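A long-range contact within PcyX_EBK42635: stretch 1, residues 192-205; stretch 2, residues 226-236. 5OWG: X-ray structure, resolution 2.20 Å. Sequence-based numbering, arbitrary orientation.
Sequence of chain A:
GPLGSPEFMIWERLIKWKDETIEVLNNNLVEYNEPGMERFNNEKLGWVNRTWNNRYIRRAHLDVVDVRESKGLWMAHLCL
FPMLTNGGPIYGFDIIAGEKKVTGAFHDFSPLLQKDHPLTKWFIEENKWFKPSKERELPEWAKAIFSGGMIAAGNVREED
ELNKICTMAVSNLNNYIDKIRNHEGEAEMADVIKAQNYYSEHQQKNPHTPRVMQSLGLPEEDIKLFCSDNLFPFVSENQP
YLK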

ATOM      1  N   VAL A 192      14.947 -10.766   7.071  1.00 90.31           N
ATOM      2  CA  VAL A 192      14.087  -9.772   6.437  1.00 83.03           C
ATOM      3  C   VAL A 192      12.844 -10.437   5.859  1.00 76.61           C
ATOM      4  O   VAL A 192      11.729  -9.919   5.990  1.00 67.88           O
ATOM      5  CB  VAL A 192      14.871  -8.997   5.361  1.00 77.37           C
ATOM      6  CG1 VAL A 192      13.961  -8.014   4.634  1.00 73.80           C
ATOM      7  CG2 VAL A 192      16.040  -8.257   5.991  1.00 83.86           C
ATOM      8  N   ILE A 193      13.013 -11.589   5.207  1.00 72.16           N
ATOM      9  CA  ILE A 193      11.862 -12.344   4.714  1.00 84.50           C
ATOM     10  C   ILE A 193      10.912 -12.661   5.861  1.00 88.05           C
ATOM     11  O   ILE A 193       9.708 -12.382   5.794  1.00 81.55           O
ATOM     12  CB  ILE A 193      12.329 -13.625   3.997  1.00 76.06           C
ATOM     13  CG1 ILE A 193      13.073 -13.262   2.708  1.00 68.25           C
ATOM     14  CG2 ILE A 193      11.142 -14.553   3.709  1.00 78.97           C
ATOM     15  CD1 ILE A 193      13.675 -14.445   1.969  1.00 72.72           C
ATOM     16  N   LYS A 194      11.443 -13.255   6.931  1.00 85.42           N
ATOM     17  CA  LYS A 194      10.630 -13.593   8.095  1.00 80.40           C
ATOM     18  C   LYS A 194       9.845 -12.384   8.591  1.00 87.15           C
ATOM     19  O   LYS A 194       8.642 -12.474   8.858  1.00 84.96           O
ATOM     20  CB  LYS A 194      11.532 -14.141   9.202  1.00 94.26           C
ATOM     21  CG  LYS A 194      10.794 -14.675  10.420  1.00101.72           C
ATOM     22  CD  LYS A 194      11.758 -15.033  11.547  1.00101.96           C
ATOM     23  CE  LYS A 194      12.842 -16.003  11.092  1.00105.09           C
ATOM     24  NZ  LYS A 194      12.284 -17.188  10.384  1.00107.63           N
ATOM     25  N   ALA A 195      10.516 -11.237   8.720  1.00 80.61           N
ATOM     26  CA  ALA A 195       9.871 -10.062   9.296  1.00 83.30           C
ATOM     27  C   ALA A 195       8.736  -9.562   8.409  1.00 78.27           C
ATOM     28  O   ALA A 195       7.641  -9.258   8.896  1.00 66.16           O
ATOM     29  CB  ALA A 195      10.906  -8.959   9.524  1.00 87.69           C
ATOM     30  N   GLN A 196       8.977  -9.471   7.100  1.00 79.87           N
ATOM     31  CA  GLN A 196       7.954  -8.942   6.203  1.00 79.73           C
ATOM     32  C   GLN A 196       6.772  -9.896   6.084  1.00 75.70           C
ATOM     33  O   GLN A 196       5.617  -9.455   6.027  1.00 61.46           O
ATOM     34  CB  GLN A 196       8.562  -8.653   4.830  1.00 57.46           C
ATOM     35  CG  GLN A 196       9.554  -7.502   4.839  1.00 61.96           C
ATOM     36  CD  GLN A 196      10.017  -7.112   3.449  1.00 60.11           C
ATOM     37  OE1 GLN A 196       9.726  -7.799   2.469  1.00 55.06           O
ATOM     38  NE2 GLN A 196      10.740  -6.001   3.356  1.00 55.69           N
ATOM     39  N   ASN A 197       7.034 -11.204   6.047  1.00 70.45           N
ATOM     40  CA  ASN A 197       5.948 -12.178   5.995  1.00 84.72           C
ATOM     41  C   ASN A 197       5.087 -12.107   7.251  1.00 85.87           C
ATOM     42  O   ASN A 197       3.855 -12.041   7.171  1.00 83.13           O
ATOM     43  CB  ASN A 197       6.518 -13.585   5.813  1.00 72.72           C
ATOM     44  CG  ASN A 197       7.073 -13.814   4.423  1.00 69.66           C
ATOM     45  OD1 ASN A 197       7.131 -12.896   3.605  1.00 77.81           O
ATOM     46  ND2 ASN A 197       7.488 -15.046   4.150  1.00 75.03           N
ATOM     47  N   TYR A 198       5.723 -12.133   8.426  1.00 82.38           N
ATOM     48  CA  TYR A 198       4.986 -12.013   9.681  1.00 90.32           C
ATOM     49  C   TYR A 198       4.028 -10.830   9.644  1.00 87.15           C
ATOM     50  O   TYR A 198       2.907 -10.907  10.160  1.00 87.65           O
ATOM     51  CB  TYR A 198       5.970 -11.876  10.844  1.00 97.71           C
ATOM     52  CG  TYR A 198       5.326 -11.785  12.211  1.00109.14           C
ATOM     53  CD1 TYR A 198       4.956 -12.929  12.905  1.00113.38           C
ATOM     54  CD2 TYR A 198       5.104 -10.553  12.815  1.00102.56           C
ATOM     55  CE1 TYR A 198       4.373 -12.851  14.157  1.00115.27           C
ATOM     56  CE2 TYR A 198       4.523 -10.463  14.066  1.00111.99           C
ATOM     57  CZ  TYR A 198       4.160 -11.615  14.733  1.00115.67           C
ATOM     58  OH  TYR A 198       3.580 -11.527  15.978  1.00112.72           O
ATOM     59  N   TYR A 199       4.455  -9.723   9.032  1.00 81.73           N
ATOM     60  CA  TYR A 199       3.563  -8.585   8.839  1.00 79.82           C
ATOM     61  C   TYR A 199       2.442  -8.927   7.867  1.00 82.10           C
ATOM     62  O   TYR A 199       1.308  -8.460   8.028  1.00 77.15           O
ATOM     63  CB  TYR A 199       4.367  -7.383   8.341  1.00 67.59           C
ATOM     64  CG  TYR A 199       3.535  -6.213   7.864  1.00 63.89           C
ATOM     65  CD1 TYR A 199       3.031  -6.173   6.570  1.00 66.30           C
ATOM     66  CD2 TYR A 199       3.269  -5.137   8.702  1.00 61.10           C
ATOM     67  CE1 TYR A 199       2.276  -5.105   6.128  1.00 68.89           C
ATOM     68  CE2 TYR A 199       2.515  -4.063   8.269  1.00 69.01           C
ATOM     69  CZ  TYR A 199       2.024  -4.051   6.980  1.00 72.85           C
ATOM     70  OH  TYR A 199       1.272  -2.984   6.546  1.00 72.65           O
ATOM     71  N   SER A 200       2.738  -9.744   6.852  1.00 77.68           N
ATOM     72  CA  SER A 200       1.719 -10.114   5.875  1.00 82.26           C
ATOM     73  C   SER A 200       0.723 -11.101   6.470  1.00 92.11           C
ATOM     74  O   SER A 200      -0.480 -11.016   6.197  1.00 87.48           O
ATOM     75  CB  SER A 200       2.382 -10.697   4.628  1.00 67.67           C
ATOM     76  OG  SER A 200       3.142  -9.711   3.951  1.00 64.44           O
ATOM     77  N   GLU A 201       1.204 -12.048   7.278  1.00 95.82           N
ATOM     78  CA  GLU A 201       0.308 -12.957   7.982  1.00 82.41           C
ATOM     79  C   GLU A 201      -0.711 -12.182   8.808  1.00 83.54           C
ATOM     80  O   GLU A 201      -1.925 -12.372   8.665  1.00 66.69           O
ATOM     81  CB  GLU A 201       1.121 -13.903   8.870  1.00 96.86           C
ATOM     82  CG  GLU A 201       0.349 -14.480  10.053  1.00101.55           C
ATOM     83  CD  GLU A 201       1.164 -15.484  10.842  1.00107.38           C
ATOM     84  OE1 GLU A 201       2.380 -15.603  10.578  1.00110.72           O
ATOM     85  OE2 GLU A 201       0.592 -16.154  11.727  1.00 99.31           O
ATOM     86  N   HIS A 202      -0.229 -11.297   9.684  1.00 93.08           N
ATOM     87  CA  HIS A 202      -1.113 -10.589  10.601  1.00 94.55           C
ATOM     88  C   HIS A 202      -2.054  -9.623   9.893  1.00 91.75           C
ATOM     89  O   HIS A 202      -3.102  -9.286  10.454  1.00 92.81           O
ATOM     90  CB  HIS A 202      -0.289  -9.832  11.643  1.00103.00           C
ATOM     91  CG  HIS A 202      -0.008 -10.627  12.880  1.00104.92           C
ATOM     92  ND1 HIS A 202      -0.862 -10.643  13.961  1.00101.24           N
ATOM     93  CD2 HIS A 202       1.027 -11.435  13.206  1.00107.70           C
ATOM     94  CE1 HIS A 202      -0.365 -11.426  14.902  1.00108.01           C
ATOM     95  NE2 HIS A 202       0.782 -11.919  14.469  1.00107.60           N
ATOM     96  N   GLN A 203      -1.718  -9.168   8.683  1.00 92.43           N
ATOM     97  CA  GLN A 203      -2.575  -8.222   7.981  1.00 92.32           C
ATOM     98  C   GLN A 203      -3.371  -8.849   6.844  1.00 85.39           C
ATOM     99  O   GLN A 203      -4.358  -8.251   6.404  1.00 89.50           O
ATOM    100  CB  GLN A 203      -1.753  -7.053   7.428  1.00 80.53           C
ATOM    101  CG  GLN A 203      -2.633  -5.907   6.952  1.00 85.83           C
ATOM    102  CD  GLN A 203      -1.972  -4.553   7.073  1.00 94.71           C
ATOM    103  OE1 GLN A 203      -0.787  -4.451   7.384  1.00 87.81           O
ATOM    104  NE2 GLN A 203      -2.746  -3.498   6.839  1.00 96.58           N
ATOM    105  N   GLN A 204      -2.970 -10.023   6.349  1.00 87.63           N
ATOM    106  CA  GLN A 204      -3.824 -10.743   5.409  1.00 80.19           C
ATOM    107  C   GLN A 204      -5.177 -11.049   6.036  1.00 88.25           C
ATOM    108  O   GLN A 204      -6.222 -10.878   5.398  1.00 83.71           O
ATOM    109  CB  GLN A 204      -3.153 -12.039   4.954  1.00 75.00           C
ATOM    110  CG  GLN A 204      -2.476 -11.962   3.595  1.00 66.30           C
ATOM    111  CD  GLN A 204      -2.057 -13.327   3.085  1.00 72.64           C
ATOM    112  OE1 GLN A 204      -2.620 -14.348   3.482  1.00 68.80           O
ATOM    113  NE2 GLN A 204      -1.065 -13.354   2.202  1.00 70.54           N
ATOM    114  N   LYS A 205      -5.173 -11.497   7.287  1.00 85.70           N
ATOM    115  CA  LYS A 205      -6.398 -11.848   7.994  1.00 86.95           C
ATOM    116  C   LYS A 205      -6.778 -10.760   8.992  1.00 83.68           C
ATOM    117  O   LYS A 205      -6.037 -10.484   9.936  1.00 86.19           O
ATOM    118  CB  LYS A 205      -6.230 -13.188   8.713  1.00 78.47           C
ATOM    119  CG  LYS A 205      -5.947 -14.354   7.776  1.00 64.72           C
ATOM    120  CD  LYS A 205      -4.493 -14.809   7.840  1.00 84.57           C
ATOM    121  CE  LYS A 205      -4.170 -15.487   9.163  1.00 78.61           C
ATOM    122  NZ  LYS A 205      -2.889 -16.244   9.102  1.00 73.63           N
TER
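Stretch 2, residues 226-236: FCSDNLFPFVS

How does stretch 2 run along the helix of stretch 1? Residues 192-204 are helical, in a helix that begins earlier in the chain, and stretch 2 passes along it in the opposite sense. Its first residues, 226-229, close another helix; Asn230 is the first to leave helical phi/psi, and from Phe232 to Val235 the chain is non-helical, with Pro233, Phe234 and Val235 near extended values (psi 144° to 154°). The nearest CA pairs record the direction: Cys227 lies by Gln204 at 6.3 Å, Phe232 by Ser200 at 5.2 Å, Phe234 by Asn197 at 5.8 Å and Val235 by Ile193 at 6.8 Å. As stretch 2 advances, its partners step back through the helix, four, three and four residues at a time, so they recur on one side of it. Together the two stretches bury 676 Å².

What holds the two together by polar contact? One hydrogen bond crosses the contact, from Gln204 NE2 to Phe232 O at 3.2 Å, with an angle of 150° at the hydrogen. The long side chain of Gln204 makes this possible: its CB points sideways, but its end comes nearer to stretch 2. On the way, Gln204 CG packs 3.4 Å from Cys227 O, and Gln204 has more area covered by the other stretch than any other residue of the contact. Ser200 OG spends its proton within the helix, on Gln196 O at 3.2 Å, and meets stretch 2 by packing, 3.3 Å from Phe232 CB.

How do the aromatic rings fit? Phe232, with CB directed toward the helix and chi1 in the m well, sets its ring among Tyr199, Ser200, Gln203 and Gln204. The edge of Tyr199 meets the face of Phe232, with planes at 87°, ring centroids 5.7 Å apart and Tyr199 CE1 3.9 Å from Phe232 CE1. Gln203 adds its aliphatic part, CG lying 3.4 Å from Phe232 CE2. The CA-to-CB bond of Phe234 points sideways, and its ring touches Asn197, Ser200, Glu201 and Gln204: Asn197 CG is at its ring edge, 3.5 Å from Phe234 CD1, while Gln204 NE2 comes within 3.2 Å of Phe234 CE2.

Where does purely aliphatic packing take over? It does so at Val235, whose CB points toward the helix as that of Ile193 points toward stretch 2. Ile193 CG1 and Val235 CG2 approach to 3.6 Å, a close van der Waals contact between two branched side chains. Asn197 also borders this valine, its OD1 lying 3.8 Å from Val235 CG1.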

ATOM      1  N   PHE A 226      -7.876 -12.173  -4.180  1.00 54.14           N
ATOM      2  CA  PHE A 226      -7.021 -10.997  -4.034  1.00 56.36           C
ATOM      3  C   PHE A 226      -6.308 -10.986  -2.683  1.00 55.98           C
ATOM      4  O   PHE A 226      -5.096 -10.753  -2.611  1.00 39.07           O
ATOM      5  CB  PHE A 226      -7.872  -9.738  -4.214  1.00 47.97           C
ATOM      6  CG  PHE A 226      -7.127  -8.454  -3.997  1.00 46.89           C
ATOM      7  CD1 PHE A 226      -6.324  -7.925  -4.992  1.00 44.85           C
ATOM      8  CD2 PHE A 226      -7.254  -7.760  -2.805  1.00 47.30           C
ATOM      9  CE1 PHE A 226      -5.647  -6.735  -4.797  1.00 45.25           C
ATOM     10  CE2 PHE A 226      -6.581  -6.570  -2.605  1.00 47.94           C
ATOM     11  CZ  PHE A 226      -5.777  -6.057  -3.601  1.00 44.25           C
ATOM     12  N   CYS A 227      -7.047 -11.231  -1.598  1.00 49.61           N
ATOM     13  CA  CYS A 227      -6.469 -11.118  -0.262  1.00 41.46           C
ATOM     14  C   CYS A 227      -5.331 -12.107  -0.037  1.00 61.50           C
ATOM     15  O   CYS A 227      -4.429 -11.839   0.765  1.00 63.87           O
ATOM     16  CB  CYS A 227      -7.556 -11.321   0.796  1.00 42.17           C
ATOM     17  SG  CYS A 227      -8.714  -9.944   0.943  1.00 60.77           S
ATOM     18  N   SER A 228      -5.350 -13.248  -0.726  1.00 55.10           N
ATOM     19  CA  SER A 228      -4.378 -14.303  -0.466  1.00 58.95           C
ATOM     20  C   SER A 228      -3.166 -14.254  -1.387  1.00 44.18           C
ATOM     21  O   SER A 228      -2.080 -14.686  -0.986  1.00 50.18           O
ATOM     22  CB  SER A 228      -5.049 -15.675  -0.599  1.00 56.96           C
ATOM     23  OG  SER A 228      -5.515 -15.890  -1.919  1.00 59.84           O
ATOM     24  N   ASP A 229      -3.316 -13.741  -2.611  1.00 43.70           N
ATOM     25  CA  ASP A 229      -2.283 -13.862  -3.630  1.00 46.25           C
ATOM     26  C   ASP A 229      -1.689 -12.541  -4.096  1.00 45.33           C
ATOM     27  O   ASP A 229      -0.536 -12.534  -4.539  1.00 38.11           O
ATOM     28  CB  ASP A 229      -2.837 -14.594  -4.862  1.00 45.94           C
ATOM     29  CG  ASP A 229      -3.347 -15.978  -4.535  1.00 60.59           C
ATOM     30  OD1 ASP A 229      -3.201 -16.412  -3.373  1.00 59.70           O
ATOM     31  OD2 ASP A 229      -3.897 -16.633  -5.442  1.00 48.93           O
ATOM     32  N   ASN A 230      -2.428 -11.432  -4.014  1.00 44.07           N
ATOM     33  CA  ASN A 230      -1.984 -10.188  -4.631  1.00 40.88           C
ATOM     34  C   ASN A 230      -2.146  -8.988  -3.707  1.00 36.32           C
ATOM     35  O   ASN A 230      -2.231  -7.852  -4.190  1.00 47.11           O
ATOM     36  CB  ASN A 230      -2.752  -9.940  -5.933  1.00 36.55           C
ATOM     37  CG  ASN A 230      -2.331 -10.877  -7.044  1.00 54.92           C
ATOM     38  OD1 ASN A 230      -2.969 -11.903  -7.279  1.00 45.11           O
ATOM     39  ND2 ASN A 230      -1.247 -10.531  -7.733  1.00 40.66           N
ATOM     40  N   LEU A 231      -2.193  -9.208  -2.395  1.00 40.46           N
ATOM     41  CA  LEU A 231      -2.340  -8.125  -1.430  1.00 51.89           C
ATOM     42  C   LEU A 231      -1.092  -7.973  -0.572  1.00 42.96           C
ATOM     43  O   LEU A 231      -0.454  -6.916  -0.604  1.00 56.32           O
ATOM     44  CB  LEU A 231      -3.581  -8.379  -0.565  1.00 48.52           C
ATOM     45  CG  LEU A 231      -3.726  -7.468   0.653  1.00 54.39           C
ATOM     46  CD1 LEU A 231      -3.586  -6.001   0.268  1.00 47.03           C
ATOM     47  CD2 LEU A 231      -5.046  -7.713   1.364  1.00 66.86           C
ATOM     48  N   PHE A 232      -0.728  -8.995   0.196  1.00 47.24           N
ATOM     49  CA  PHE A 232       0.556  -9.052   0.894  1.00 57.93           C
ATOM     50  C   PHE A 232       1.198 -10.394   0.573  1.00 42.69           C
ATOM     51  O   PHE A 232       1.254 -11.294   1.420  1.00 49.08           O
ATOM     52  CB  PHE A 232       0.383  -8.856   2.400  1.00 58.50           C
ATOM     53  CG  PHE A 232      -0.189  -7.523   2.768  1.00 57.98           C
ATOM     54  CD1 PHE A 232       0.560  -6.370   2.617  1.00 65.93           C
ATOM     55  CD2 PHE A 232      -1.474  -7.421   3.265  1.00 65.68           C
ATOM     56  CE1 PHE A 232       0.033  -5.139   2.948  1.00 64.82           C
ATOM     57  CE2 PHE A 232      -2.007  -6.193   3.590  1.00 62.81           C
ATOM     58  CZ  PHE A 232      -1.251  -5.051   3.438  1.00 72.36           C
ATOM     59  N   PRO A 233       1.689 -10.562  -0.651  1.00 47.99           N
ATOM     60  CA  PRO A 233       2.239 -11.860  -1.048  1.00 54.57           C
ATOM     61  C   PRO A 233       3.467 -12.218  -0.232  1.00 69.98           C
ATOM     62  O   PRO A 233       4.229 -11.354   0.208  1.00 59.68           O
ATOM     63  CB  PRO A 233       2.601 -11.661  -2.527  1.00 54.94           C
ATOM     64  CG  PRO A 233       1.874 -10.423  -2.953  1.00 59.13           C
ATOM     65  CD  PRO A 233       1.794  -9.571  -1.734  1.00 52.67           C
ATOM     66  N   PHE A 234       3.646 -13.518  -0.027  1.00 69.72           N
ATOM     67  CA  PHE A 234       4.849 -14.021   0.609  1.00 72.80           C
ATOM     68  C   PHE A 234       5.953 -14.181  -0.429  1.00 69.41           C
ATOM     69  O   PHE A 234       5.693 -14.370  -1.621  1.00 60.34           O
ATOM     70  CB  PHE A 234       4.573 -15.357   1.298  1.00 81.92           C
ATOM     71  CG  PHE A 234       3.505 -15.284   2.349  1.00 80.64           C
ATOM     72  CD1 PHE A 234       3.820 -14.939   3.653  1.00 84.29           C
ATOM     73  CD2 PHE A 234       2.185 -15.562   2.036  1.00 68.70           C
ATOM     74  CE1 PHE A 234       2.839 -14.870   4.623  1.00 80.19           C
ATOM     75  CE2 PHE A 234       1.200 -15.495   3.002  1.00 78.83           C
ATOM     76  CZ  PHE A 234       1.528 -15.148   4.298  1.00 87.37           C
ATOM     77  N   VAL A 235       7.196 -14.097   0.035  1.00 70.88           N
ATOM     78  CA  VAL A 235       8.366 -14.161  -0.832  1.00 77.23           C
ATOM     79  C   VAL A 235       9.042 -15.508  -0.628  1.00 72.76           C
ATOM     80  O   VAL A 235       9.076 -16.036   0.489  1.00 73.49           O
ATOM     81  CB  VAL A 235       9.346 -12.996  -0.563  1.00 67.78           C
ATOM     82  CG1 VAL A 235       8.670 -11.881   0.239  1.00 51.12           C
ATOM     83  CG2 VAL A 235      10.615 -13.477   0.144  1.00 65.04           C
ATOM     84  N   SER A 236       9.581 -16.060  -1.710  1.00 71.67           N
ATOM     85  CA  SER A 236      10.270 -17.344  -1.654  1.00 83.09           C
ATOM     86  C   SER A 236      11.428 -17.297  -0.661  1.00 82.61           C
ATOM     87  O   SER A 236      11.244 -17.527   0.534  1.00 85.51           O
ATOM     88  CB  SER A 236      10.783 -17.734  -3.041  1.00 78.93           C
ATOM     89  OG  SER A 236      11.758 -16.816  -3.503  1.00 91.67           O
TER